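Local coordinates for ferric vibriobactin ABC transporter, periplasmic ferric vibriobactin-binding protein (Vibrio cholerae, PDB 3R5T), which binds ferric vibriobactin in the periplasm and probably delivers it to an ABC transporter for iron uptake, at residues A[184-189]-A[268-273]; A[145-150]-A[274-279]; A[117-122]-A[210-215]. One frame throughout, in Å; residues are numbered along the deposited sequence.

Contact 1: residues A[184-189]-A[268-273]. With VBN ((4S,5R)-N-{3-[(2,3-dihydroxybenzoyl)amino]propyl}-2-(2,3-dihydroxyphenyl)-N-[3-({[(4S,5R)-2-(2,3-dihydroxyphenyl)-5-met hyl-4,5-dihydro-1,3-oxazol-4-yl]carbonyl}amino)propyl]-5-methyl-4,5-dihydro-1,3-oxazole-4-carboxamide), chain B.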
# COMPACT_ATOMS: atom_id res chain seq x y z
N SER A 184 -8.86 -0.67 -3.67
CA SER A 184 -7.59 -0.86 -2.96
C SER A 184 -6.39 -0.72 -3.89
O SER A 184 -6.47 -1.03 -5.10
CB SER A 184 -7.55 -2.22 -2.27
OG SER A 184 -7.44 -3.30 -3.19
N ALA A 185 -5.28 -0.26 -3.33
CA ALA A 185 -4.05 -0.18 -4.10
C ALA A 185 -3.67 -1.56 -4.65
O ALA A 185 -3.16 -1.66 -5.78
CB ALA A 185 -2.93 0.42 -3.29
N HIS A 186 -3.97 -2.61 -3.89
CA HIS A 186 -3.66 -3.97 -4.33
C HIS A 186 -4.47 -4.38 -5.55
O HIS A 186 -3.92 -4.90 -6.51
CB HIS A 186 -3.95 -4.96 -3.20
CG HIS A 186 -3.04 -4.84 -2.02
ND1 HIS A 186 -3.19 -3.87 -1.06
CD2 HIS A 186 -2.02 -5.63 -1.61
CE1 HIS A 186 -2.28 -4.05 -0.11
NE2 HIS A 186 -1.55 -5.11 -0.43
N ALA A 187 -5.78 -4.24 -5.47
CA ALA A 187 -6.65 -4.63 -6.58
C ALA A 187 -6.29 -3.84 -7.83
O ALA A 187 -6.18 -4.42 -8.91
CB ALA A 187 -8.10 -4.39 -6.22
N GLN A 188 -6.08 -2.53 -7.68
CA GLN A 188 -5.84 -1.70 -8.86
C GLN A 188 -4.49 -2.01 -9.50
O GLN A 188 -4.36 -1.99 -10.72
CB GLN A 188 -5.99 -0.21 -8.51
CG GLN A 188 -7.41 0.13 -8.01
CD GLN A 188 -7.74 1.61 -8.05
OE1 GLN A 188 -7.87 2.20 -9.13
NE2 GLN A 188 -7.92 2.23 -6.87
N LEU A 189 -3.49 -2.35 -8.68
CA LEU A 189 -2.20 -2.76 -9.22
C LEU A 189 -2.35 -4.01 -10.09
O LEU A 189 -1.88 -4.06 -11.24
CB LEU A 189 -1.20 -3.03 -8.09
CG LEU A 189 0.14 -3.62 -8.55
CD1 LEU A 189 0.95 -2.66 -9.40
CD2 LEU A 189 0.97 -4.02 -7.36
N PHE A 268 2.42 -6.45 1.83
CA PHE A 268 1.39 -6.01 2.77
C PHE A 268 0.78 -4.65 2.36
O PHE A 268 -0.44 -4.53 2.23
CB PHE A 268 1.89 -5.99 4.23
CG PHE A 268 0.85 -5.53 5.19
CD1 PHE A 268 -0.27 -6.32 5.44
CD2 PHE A 268 0.96 -4.30 5.80
CE1 PHE A 268 -1.26 -5.91 6.29
CE2 PHE A 268 -0.04 -3.87 6.66
CZ PHE A 268 -1.16 -4.68 6.90
N ARG A 269 1.63 -3.64 2.16
CA ARG A 269 1.17 -2.35 1.65
C ARG A 269 1.79 -2.12 0.29
O ARG A 269 2.89 -2.64 0.01
CB ARG A 269 1.58 -1.22 2.60
CG ARG A 269 0.78 -1.12 3.89
CD ARG A 269 -0.65 -0.72 3.66
NE ARG A 269 -1.28 -0.11 4.84
CZ ARG A 269 -2.13 -0.73 5.66
NH1 ARG A 269 -2.48 -2.00 5.44
NH2 ARG A 269 -2.65 -0.08 6.68
N ILE A 270 1.09 -1.36 -0.56
CA ILE A 270 1.54 -1.10 -1.92
C ILE A 270 2.17 0.27 -2.07
O ILE A 270 1.55 1.30 -1.81
CB ILE A 270 0.37 -1.17 -2.92
CG1 ILE A 270 -0.29 -2.56 -2.86
CG2 ILE A 270 0.89 -0.83 -4.32
CD1 ILE A 270 0.65 -3.68 -3.16
N ASP A 271 3.44 0.29 -2.45
CA ASP A 271 4.10 1.51 -2.85
C ASP A 271 4.89 1.15 -4.11
O ASP A 271 4.85 0.01 -4.56
CB ASP A 271 4.98 2.04 -1.70
CG ASP A 271 5.89 0.99 -1.15
OD1 ASP A 271 5.82 0.71 0.07
OD2 ASP A 271 6.69 0.45 -1.94
N LEU A 272 5.60 2.11 -4.69
CA LEU A 272 6.36 1.84 -5.91
C LEU A 272 7.27 0.62 -5.74
O LEU A 272 7.39 -0.21 -6.64
CB LEU A 272 7.21 3.04 -6.26
CG LEU A 272 8.20 2.82 -7.40
CD1 LEU A 272 7.51 2.47 -8.73
CD2 LEU A 272 9.09 4.06 -7.55
N PHE A 273 7.90 0.51 -4.56
CA PHE A 273 8.88 -0.53 -4.35
C PHE A 273 8.26 -1.90 -4.21
O PHE A 273 8.71 -2.86 -4.86
CB PHE A 273 9.76 -0.13 -3.16
CG PHE A 273 10.29 1.26 -3.30
CD1 PHE A 273 9.72 2.32 -2.62
CD2 PHE A 273 11.30 1.53 -4.21
CE1 PHE A 273 10.20 3.62 -2.80
CE2 PHE A 273 11.78 2.81 -4.39
CZ PHE A 273 11.23 3.86 -3.68
C VBN B . -4.23 -5.74 12.27
N VBN B . -4.05 -3.28 11.68
O VBN B . -5.40 -5.76 12.08
CA VBN B . -3.47 -4.42 12.36
CB VBN B . -3.33 -3.86 13.83
CAB VBN B . 3.71 -5.53 8.93
OAC VBN B . -5.44 -8.83 7.85
OAD VBN B . 0.99 -5.51 12.62
OAF VBN B . -4.23 -2.94 7.47
OAG VBN B . -7.48 -0.10 9.31
OAH VBN B . -3.09 -0.98 9.49
OAI VBN B . -4.34 -4.99 9.17
OAJ VBN B . -5.68 -2.04 9.95
OAK VBN B . -1.77 -3.33 9.82
CAL VBN B . -5.41 -5.63 5.15
CAM VBN B . -7.17 0.29 13.00
CAN VBN B . 0.45 0.13 9.28
CAO VBN B . -5.00 -4.33 5.62
CAP VBN B . -7.59 0.52 11.66
CAQ VBN B . -0.98 0.20 9.25
CAR VBN B . -5.48 -6.74 6.06
CAS VBN B . -6.26 -0.73 13.31
CAT VBN B . 1.11 -1.10 9.52
CAU VBN B . -4.51 -9.06 11.59
CAV VBN B . -1.38 -8.30 12.94
CAW VBN B . -5.64 -8.61 10.65
CAX VBN B . 0.16 -8.25 12.99
CAY VBN B . -4.29 -8.18 12.82
CAZ VBN B . -2.07 -6.93 12.92
NBB VBN B . -5.33 -7.51 9.73
NBC VBN B . 0.70 -7.68 11.75
NBD VBN B . 0.41 -4.78 9.76
OBF VBN B . 2.42 -3.60 9.93
CBG VBN B . -5.28 -7.75 8.31
CBH VBN B . 1.06 -6.26 11.68
CBJ VBN B . -4.95 -2.70 12.64
CBK VBN B . -4.65 -4.16 6.99
CBL VBN B . -7.09 -0.30 10.62
CBM VBN B . -1.70 -0.97 9.47
CBN VBN B . -4.72 -5.21 7.85
CBO VBN B . -6.23 -1.27 10.93
CBP VBN B . -1.06 -2.16 9.70
CBQ VBN B . -5.15 -6.56 7.37
CBR VBN B . -5.78 -1.48 12.31
CBS VBN B . 0.41 -2.23 9.70
CBU VBN B . 2.81 -5.04 10.05
CBW VBN B . 1.04 -3.54 10.07
CBX VBN B . 1.39 -5.75 10.28
NBY VBN B . -3.51 -6.96 12.62
OG1 VBN B . -4.47 -2.90 13.95
CG2 VBN B . -1.96 -3.41 14.30
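Ala-185 and Ile-270 mark the closest backbone approach, their CA atoms 6.1 Å apart, where the first turn of helix 185-192 meets the loop that runs into helix 272-286. Both helices start here: Ser-184 N-caps the first, its OG accepting from Ala-187 N at 3.0 Å, and Asp-271 N-caps the second, its OD2 accepting from Ser-274 N and, weakly, from Phe-273 N. Ile-270 makes the largest share of the contact. Its CB lies 3.7 Å from Ala-185 CB, while CG1, anti to its own carbonyl carbon (chi1 -58°), sits over the centre of the His-186 ring, 3.5 Å from the centroid and 3° off the normal, a CH-pi contact. CD1 extends over the same face toward CD2 of that ring and reaches Leu-189 CD2 at 4.2 Å. His-186 NE2 bonds to Ser-267 O, just before the loop segment, and Phe-214 meets the ring edge-to-face. Facing the cleft, Arg-269 NH1 donates to OAF of vibriobactin at 2.8 Å with an N-H...O angle of 166°; NH2 adds a weak bond to that oxygen. Phe-268 CZ comes within 3.3 Å of the ligand's NBD. Arg-269 NE is also bonded to Thr-32 OG1 and NH2 to Tyr-118 OH, which should restrain the guanidinium, and its positive charge probably favours a deprotonated catechol oxygen at OAF. The loop is thus apolar where Ile-270 meets helix 185-192 and polar where Arg-269 meets the siderophore.

Contact 2: residues A[145-150]-A[274-279]; sequences HNFEQW and SAREII
Trp-150 and Ile-279 meet because chi1 of the tryptophan, -176°, sets CG anti to the backbone N, while the isoleucine holds CG2 anti to its own N. The six-membered part of the indole and the CG2 methyl are thereby brought together between helices 137-155 and 272-286. The methyl lies over one face of that ring, 3.8 Å from its centroid and 30° off the normal, a CH-pi contact displaced toward the outer rim: CG2 is 3.3 Å from Trp-150 CH2, a tight approach. Ile-279 CB lies beyond the rim, 3.4 Å from Trp-150 CH2, and the two side chains pass one another, running in opposing senses from their own helices. At the indole edge, Arg-276 O lies near the ring plane, 3.9 Å from Trp-150 CH2, and Arg-276 CG approaches CZ3. One turn earlier, Phe-147 CZ touches Ala-275 CB at 3.8 Å, and the CG methylene of Arg-276 stands at the edge of the phenyl ring, near its plane.

The axes of the two short segments run almost parallel, 8° apart in N-to-C direction, but 12.3 Å from one another, a separation that the large aromatic side chains span. Helix 137-155 lies in the chain between the parallel and mixed sheets, consistent with the long helix connecting the two lobes in this family, and the C-terminal helix 272-286 packs on it. Leu-189 of helix 185-192 touches Phe-147, Ala-275 and Ile-279. The indole N-H is satisfied by Leu-294 O, so the contact between the segments consists of apolar and CH-pi contacts, with no paired charges across it.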
# COMPACT_ATOMS: atom_id res chain seq x y z
N HIS A 145 4.32 8.04 -14.71
CA HIS A 145 4.31 7.76 -16.12
C HIS A 145 5.25 6.60 -16.48
O HIS A 145 4.91 5.72 -17.29
CB HIS A 145 4.70 9.01 -16.91
CG HIS A 145 5.01 8.73 -18.34
ND1 HIS A 145 4.03 8.59 -19.29
CD2 HIS A 145 6.19 8.51 -18.96
CE1 HIS A 145 4.60 8.33 -20.46
NE2 HIS A 145 5.91 8.28 -20.29
N ASN A 146 6.44 6.58 -15.88
CA ASN A 146 7.39 5.52 -16.19
C ASN A 146 6.85 4.16 -15.74
O ASN A 146 7.04 3.15 -16.43
CB ASN A 146 8.74 5.76 -15.52
CG ASN A 146 9.52 6.90 -16.15
OD1 ASN A 146 9.24 7.32 -17.27
ND2 ASN A 146 10.51 7.40 -15.43
N PHE A 147 6.19 4.14 -14.58
CA PHE A 147 5.68 2.89 -14.05
C PHE A 147 4.56 2.37 -14.93
O PHE A 147 4.46 1.17 -15.19
CB PHE A 147 5.18 3.09 -12.62
CG PHE A 147 4.77 1.82 -11.94
CD1 PHE A 147 5.71 1.01 -11.34
CD2 PHE A 147 3.43 1.45 -11.91
CE1 PHE A 147 5.32 -0.17 -10.72
CE2 PHE A 147 3.04 0.28 -11.29
CZ PHE A 147 3.98 -0.52 -10.70
N GLU A 148 3.75 3.29 -15.44
CA GLU A 148 2.62 2.91 -16.28
C GLU A 148 3.09 2.41 -17.65
O GLU A 148 2.48 1.50 -18.22
CB GLU A 148 1.59 4.04 -16.37
CG GLU A 148 0.35 3.79 -15.49
CD GLU A 148 0.39 4.38 -14.07
OE1 GLU A 148 1.41 4.24 -13.31
OE2 GLU A 148 -0.65 4.96 -13.68
N GLN A 149 4.16 2.98 -18.17
CA GLN A 149 4.77 2.47 -19.40
C GLN A 149 5.22 1.03 -19.20
O GLN A 149 5.07 0.17 -20.08
CB GLN A 149 5.97 3.33 -19.81
CG GLN A 149 5.62 4.58 -20.62
CD GLN A 149 6.83 5.14 -21.36
OE1 GLN A 149 7.98 4.85 -21.00
NE2 GLN A 149 6.58 5.93 -22.40
N TRP A 150 5.77 0.75 -18.02
CA TRP A 150 6.21 -0.60 -17.70
C TRP A 150 5.05 -1.57 -17.55
O TRP A 150 5.10 -2.68 -18.09
CB TRP A 150 7.02 -0.56 -16.40
CG TRP A 150 7.62 -1.89 -16.01
CD1 TRP A 150 8.38 -2.71 -16.79
CD2 TRP A 150 7.55 -2.50 -14.72
NE1 TRP A 150 8.76 -3.83 -16.07
CE2 TRP A 150 8.27 -3.72 -14.80
CE3 TRP A 150 6.95 -2.15 -13.52
CZ2 TRP A 150 8.40 -4.58 -13.70
CZ3 TRP A 150 7.08 -3.01 -12.43
CH2 TRP A 150 7.79 -4.21 -12.54
N SER A 274 7.21 -2.03 -3.40
CA SER A 274 6.57 -3.34 -3.32
C SER A 274 5.80 -3.67 -4.60
O SER A 274 5.70 -4.84 -4.96
CB SER A 274 5.64 -3.45 -2.10
OG SER A 274 4.70 -2.39 -2.05
N ALA A 275 5.29 -2.64 -5.28
CA ALA A 275 4.60 -2.85 -6.55
C ALA A 275 5.55 -3.46 -7.58
O ALA A 275 5.19 -4.40 -8.29
CB ALA A 275 4.01 -1.52 -7.08
N ARG A 276 6.77 -2.94 -7.64
CA ARG A 276 7.78 -3.53 -8.53
C ARG A 276 8.03 -5.00 -8.18
O ARG A 276 8.11 -5.85 -9.07
CB ARG A 276 9.09 -2.77 -8.44
CG ARG A 276 9.12 -1.50 -9.24
CD ARG A 276 10.43 -0.76 -9.01
NE ARG A 276 10.47 0.46 -9.81
CZ ARG A 276 11.23 1.51 -9.54
NH1 ARG A 276 12.04 1.50 -8.48
NH2 ARG A 276 11.19 2.57 -10.33
N GLU A 277 8.18 -5.30 -6.90
CA GLU A 277 8.44 -6.67 -6.49
C GLU A 277 7.28 -7.57 -6.94
O GLU A 277 7.49 -8.66 -7.46
CB GLU A 277 8.62 -6.78 -4.97
CG GLU A 277 9.88 -6.10 -4.45
CD GLU A 277 10.17 -6.44 -2.99
OE1 GLU A 277 9.85 -7.57 -2.56
OE2 GLU A 277 10.73 -5.58 -2.28
N ILE A 278 6.06 -7.11 -6.70
CA ILE A 278 4.86 -7.87 -7.07
C ILE A 278 4.76 -8.13 -8.58
O ILE A 278 4.51 -9.25 -9.00
CB ILE A 278 3.58 -7.17 -6.57
CG1 ILE A 278 3.57 -7.15 -5.04
CG2 ILE A 278 2.34 -7.86 -7.11
CD1 ILE A 278 2.56 -6.19 -4.40
N ILE A 279 4.96 -7.09 -9.38
CA ILE A 279 4.93 -7.25 -10.83
C ILE A 279 6.05 -8.17 -11.28
O ILE A 279 5.83 -9.03 -12.15
CB ILE A 279 5.02 -5.88 -11.53
CG1 ILE A 279 3.82 -5.01 -11.13
CG2 ILE A 279 5.07 -6.03 -13.04
CD1 ILE A 279 2.48 -5.74 -11.16

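Contact 3: residues A[117-122]-A[210-215]; sequences DYSDQT and VHRDFL. With VBN ((4S,5R)-N-{3-[(2,3-dihydroxybenzoyl)amino]propyl}-2-(2,3-dihydroxyphenyl)-N-[3-({[(4S,5R)-2-(2,3-dihydroxyphenyl)-5-met hyl-4,5-dihydro-1,3-oxazol-4-yl]carbonyl}amino)propyl]-5-methyl-4,5-dihydro-1,3-oxazole-4-carboxamide), chain B; MOH (methanol), chain D.
Arg-212 and Asp-117 form a salt bridge in which NH2 of the arginine donates to OD2 of the aspartate at 2.8 Å, on the syn side and 27° out of the carboxylate plane, with an N-H...O angle of 147°. NE adds a weak bond to OD2 at 3.2 Å. The carboxylate lies at the guanidinium edge with the two planes 90° apart, a crossed rather than coplanar pairing. Asp-120 extends alongside Arg-212 in the same direction, and its OD1 completes the network with a long salt bridge to NE at 3.9 Å. The other oxygen of Asp-117, OD1, accepts from Ser-119 N at 2.9 Å and from Ser-119 OG at 2.7 Å, both from one face of its plane. The backbone bond makes this an Asx turn, here in the loop leaving strand 113-116, the edge of the parallel sheet; across the cleft lies the loop entering strand 214-217, the edge of the mixed sheet. A water donates to Ser-119 OG and accepts from Arg-212 N, poised over the guanidinium face. Packing is close where Asp-213 CB comes 3.2 Å from Ser-119 O. Toward vibriobactin, Phe-214 lays one ring face against the ligand's CAL, offset to the rim, while His-211 CE1 approaches OAG at 3.2 Å. Tyr-118 OH, also bonded to Asp-98, lies near the ligand's CAQ.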
# COMPACT_ATOMS: atom_id res chain seq x y z
N ASP A 117 -5.68 9.75 2.96
CA ASP A 117 -6.20 8.40 3.12
C ASP A 117 -5.62 7.53 2.03
O ASP A 117 -5.90 7.73 0.84
CB ASP A 117 -7.72 8.42 3.05
CG ASP A 117 -8.34 7.07 3.40
OD1 ASP A 117 -7.59 6.09 3.59
OD2 ASP A 117 -9.59 7.02 3.47
N TYR A 118 -4.78 6.58 2.41
CA TYR A 118 -4.16 5.68 1.45
C TYR A 118 -5.01 4.45 1.17
O TYR A 118 -4.65 3.63 0.32
CB TYR A 118 -2.76 5.27 1.91
CG TYR A 118 -2.74 4.61 3.28
CD1 TYR A 118 -3.34 3.36 3.49
CD2 TYR A 118 -2.10 5.21 4.35
CE1 TYR A 118 -3.31 2.74 4.74
CE2 TYR A 118 -2.06 4.61 5.60
CZ TYR A 118 -2.66 3.37 5.81
OH TYR A 118 -2.59 2.78 7.06
N SER A 119 -6.12 4.31 1.89
CA SER A 119 -6.86 3.05 1.85
C SER A 119 -7.75 2.86 0.61
O SER A 119 -8.21 1.76 0.36
CB SER A 119 -7.70 2.86 3.13
OG SER A 119 -8.83 3.73 3.17
N ASP A 120 -8.00 3.93 -0.13
CA ASP A 120 -8.92 3.82 -1.27
C ASP A 120 -8.36 4.46 -2.52
O ASP A 120 -9.11 4.84 -3.43
CB ASP A 120 -10.27 4.44 -0.95
CG ASP A 120 -10.19 5.93 -0.63
OD1 ASP A 120 -11.28 6.55 -0.58
OD2 ASP A 120 -9.07 6.48 -0.43
N GLN A 121 -7.04 4.56 -2.59
CA GLN A 121 -6.46 5.04 -3.83
C GLN A 121 -5.22 4.23 -4.19
O GLN A 121 -4.64 3.54 -3.37
CB GLN A 121 -6.20 6.55 -3.83
CG GLN A 121 -5.34 7.02 -2.69
CD GLN A 121 -5.13 8.55 -2.65
OE1 GLN A 121 -5.11 9.22 -3.68
NE2 GLN A 121 -4.97 9.09 -1.45
N THR A 122 -4.87 4.27 -5.46
CA THR A 122 -3.66 3.63 -5.93
C THR A 122 -2.45 4.31 -5.29
O THR A 122 -2.56 5.43 -4.80
CB THR A 122 -3.52 3.77 -7.44
OG1 THR A 122 -3.56 5.16 -7.78
CG2 THR A 122 -4.68 3.09 -8.15
N VAL A 210 -15.93 0.41 9.16
CA VAL A 210 -15.88 0.44 7.69
C VAL A 210 -14.44 0.55 7.21
O VAL A 210 -13.66 1.33 7.74
CB VAL A 210 -16.67 1.63 7.14
CG1 VAL A 210 -16.50 1.75 5.62
CG2 VAL A 210 -18.15 1.50 7.53
N HIS A 211 -14.08 -0.30 6.25
CA HIS A 211 -12.78 -0.23 5.60
C HIS A 211 -12.95 -0.19 4.09
O HIS A 211 -13.79 -0.91 3.54
CB HIS A 211 -11.94 -1.46 5.94
CG HIS A 211 -11.60 -1.57 7.39
ND1 HIS A 211 -10.55 -0.89 7.96
CD2 HIS A 211 -12.14 -2.34 8.36
CE1 HIS A 211 -10.46 -1.23 9.24
NE2 HIS A 211 -11.42 -2.10 9.51
N ARG A 212 -12.13 0.63 3.44
CA ARG A 212 -12.23 0.81 2.00
C ARG A 212 -11.21 -0.03 1.23
O ARG A 212 -11.37 -0.24 0.02
CB ARG A 212 -12.08 2.30 1.66
CG ARG A 212 -13.26 3.11 2.18
CD ARG A 212 -13.06 4.62 2.02
NE ARG A 212 -12.12 5.15 3.00
CZ ARG A 212 -12.40 5.34 4.28
NH1 ARG A 212 -13.59 5.03 4.76
NH2 ARG A 212 -11.48 5.85 5.10
N ASP A 213 -10.17 -0.50 1.92
CA ASP A 213 -9.09 -1.25 1.29
C ASP A 213 -9.36 -2.75 1.21
O ASP A 213 -9.44 -3.33 0.11
CB ASP A 213 -7.71 -0.95 1.96
CG ASP A 213 -7.66 -1.22 3.48
OD1 ASP A 213 -8.71 -1.26 4.16
OD2 ASP A 213 -6.54 -1.37 4.00
N PHE A 214 -9.51 -3.37 2.37
CA PHE A 214 -9.88 -4.78 2.45
C PHE A 214 -11.14 -4.90 3.28
O PHE A 214 -11.25 -4.28 4.35
CB PHE A 214 -8.77 -5.61 3.13
CG PHE A 214 -7.58 -5.91 2.24
CD1 PHE A 214 -7.31 -7.21 1.84
CD2 PHE A 214 -6.74 -4.89 1.82
CE1 PHE A 214 -6.21 -7.48 1.03
CE2 PHE A 214 -5.64 -5.16 1.01
CZ PHE A 214 -5.39 -6.46 0.61
N LEU A 215 -12.08 -5.72 2.82
CA LEU A 215 -13.28 -6.02 3.59
C LEU A 215 -12.88 -7.04 4.64
O LEU A 215 -12.38 -8.13 4.29
CB LEU A 215 -14.38 -6.61 2.69
CG LEU A 215 -15.76 -6.73 3.36
CD1 LEU A 215 -16.33 -5.36 3.64
CD2 LEU A 215 -16.72 -7.49 2.47
C VBN B . -4.23 -5.74 12.27
N VBN B . -4.05 -3.28 11.68
O VBN B . -5.40 -5.76 12.08
CA VBN B . -3.47 -4.42 12.36
CB VBN B . -3.33 -3.86 13.83
CAB VBN B . 3.71 -5.53 8.93
OAC VBN B . -5.44 -8.83 7.85
OAD VBN B . 0.99 -5.51 12.62
OAF VBN B . -4.23 -2.94 7.47
OAG VBN B . -7.48 -0.10 9.31
OAH VBN B . -3.09 -0.98 9.49
OAI VBN B . -4.34 -4.99 9.17
OAJ VBN B . -5.68 -2.04 9.95
OAK VBN B . -1.77 -3.33 9.82
CAL VBN B . -5.41 -5.63 5.15
CAM VBN B . -7.17 0.29 13.00
CAN VBN B . 0.45 0.13 9.28
CAO VBN B . -5.00 -4.33 5.62
CAP VBN B . -7.59 0.52 11.66
CAQ VBN B . -0.98 0.20 9.25
CAR VBN B . -5.48 -6.74 6.06
CAS VBN B . -6.26 -0.73 13.31
CAT VBN B . 1.11 -1.10 9.52
CAU VBN B . -4.51 -9.06 11.59
CAV VBN B . -1.38 -8.30 12.94
CAW VBN B . -5.64 -8.61 10.65
CAX VBN B . 0.16 -8.25 12.99
CAY VBN B . -4.29 -8.18 12.82
CAZ VBN B . -2.07 -6.93 12.92
NBB VBN B . -5.33 -7.51 9.73
NBC VBN B . 0.70 -7.68 11.75
NBD VBN B . 0.41 -4.78 9.76
OBF VBN B . 2.42 -3.60 9.93
CBG VBN B . -5.28 -7.75 8.31
CBH VBN B . 1.06 -6.26 11.68
CBJ VBN B . -4.95 -2.70 12.64
CBK VBN B . -4.65 -4.16 6.99
CBL VBN B . -7.09 -0.30 10.62
CBM VBN B . -1.70 -0.97 9.47
CBN VBN B . -4.72 -5.21 7.85
CBO VBN B . -6.23 -1.27 10.93
CBP VBN B . -1.06 -2.16 9.70
CBQ VBN B . -5.15 -6.56 7.37
CBR VBN B . -5.78 -1.48 12.31
CBS VBN B . 0.41 -2.23 9.70
CBU VBN B . 2.81 -5.04 10.05
CBW VBN B . 1.04 -3.54 10.07
CBX VBN B . 1.39 -5.75 10.28
NBY VBN B . -3.51 -6.96 12.62
OG1 VBN B . -4.47 -2.90 13.95
CG2 VBN B . -1.96 -3.41 14.30
C MOH D . -7.39 11.71 1.07
O MOH D . -6.15 11.18 0.63
O HOH W 1 -10.56 2.45 4.77

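Overall arrangement
From the N terminus, the chain builds the parallel sheet and, after strand 113-116, reaches residues 117-122, which open the loop that contact 3 closes at 210-215. Residues 145-150 of helix 137-155 begin a longer loop, closed by contact 2 at 274-279; contacts 2 and 3 therefore cross. Contact 1, from 184-189 to 268-273, falls wholly within the span of contact 2 but crosses contact 3. Contacts 1 and 2 touch through Ile-270 and Ile-278, whereas contacts 1 and 3 meet beside vibriobactin. Contact 3 joins the loops that adjoin the edge strands of the two sheets; contact 1 ties helix 185-192 to the loop before helix 272-286, and contact 2 ties that helix to helix 137-155.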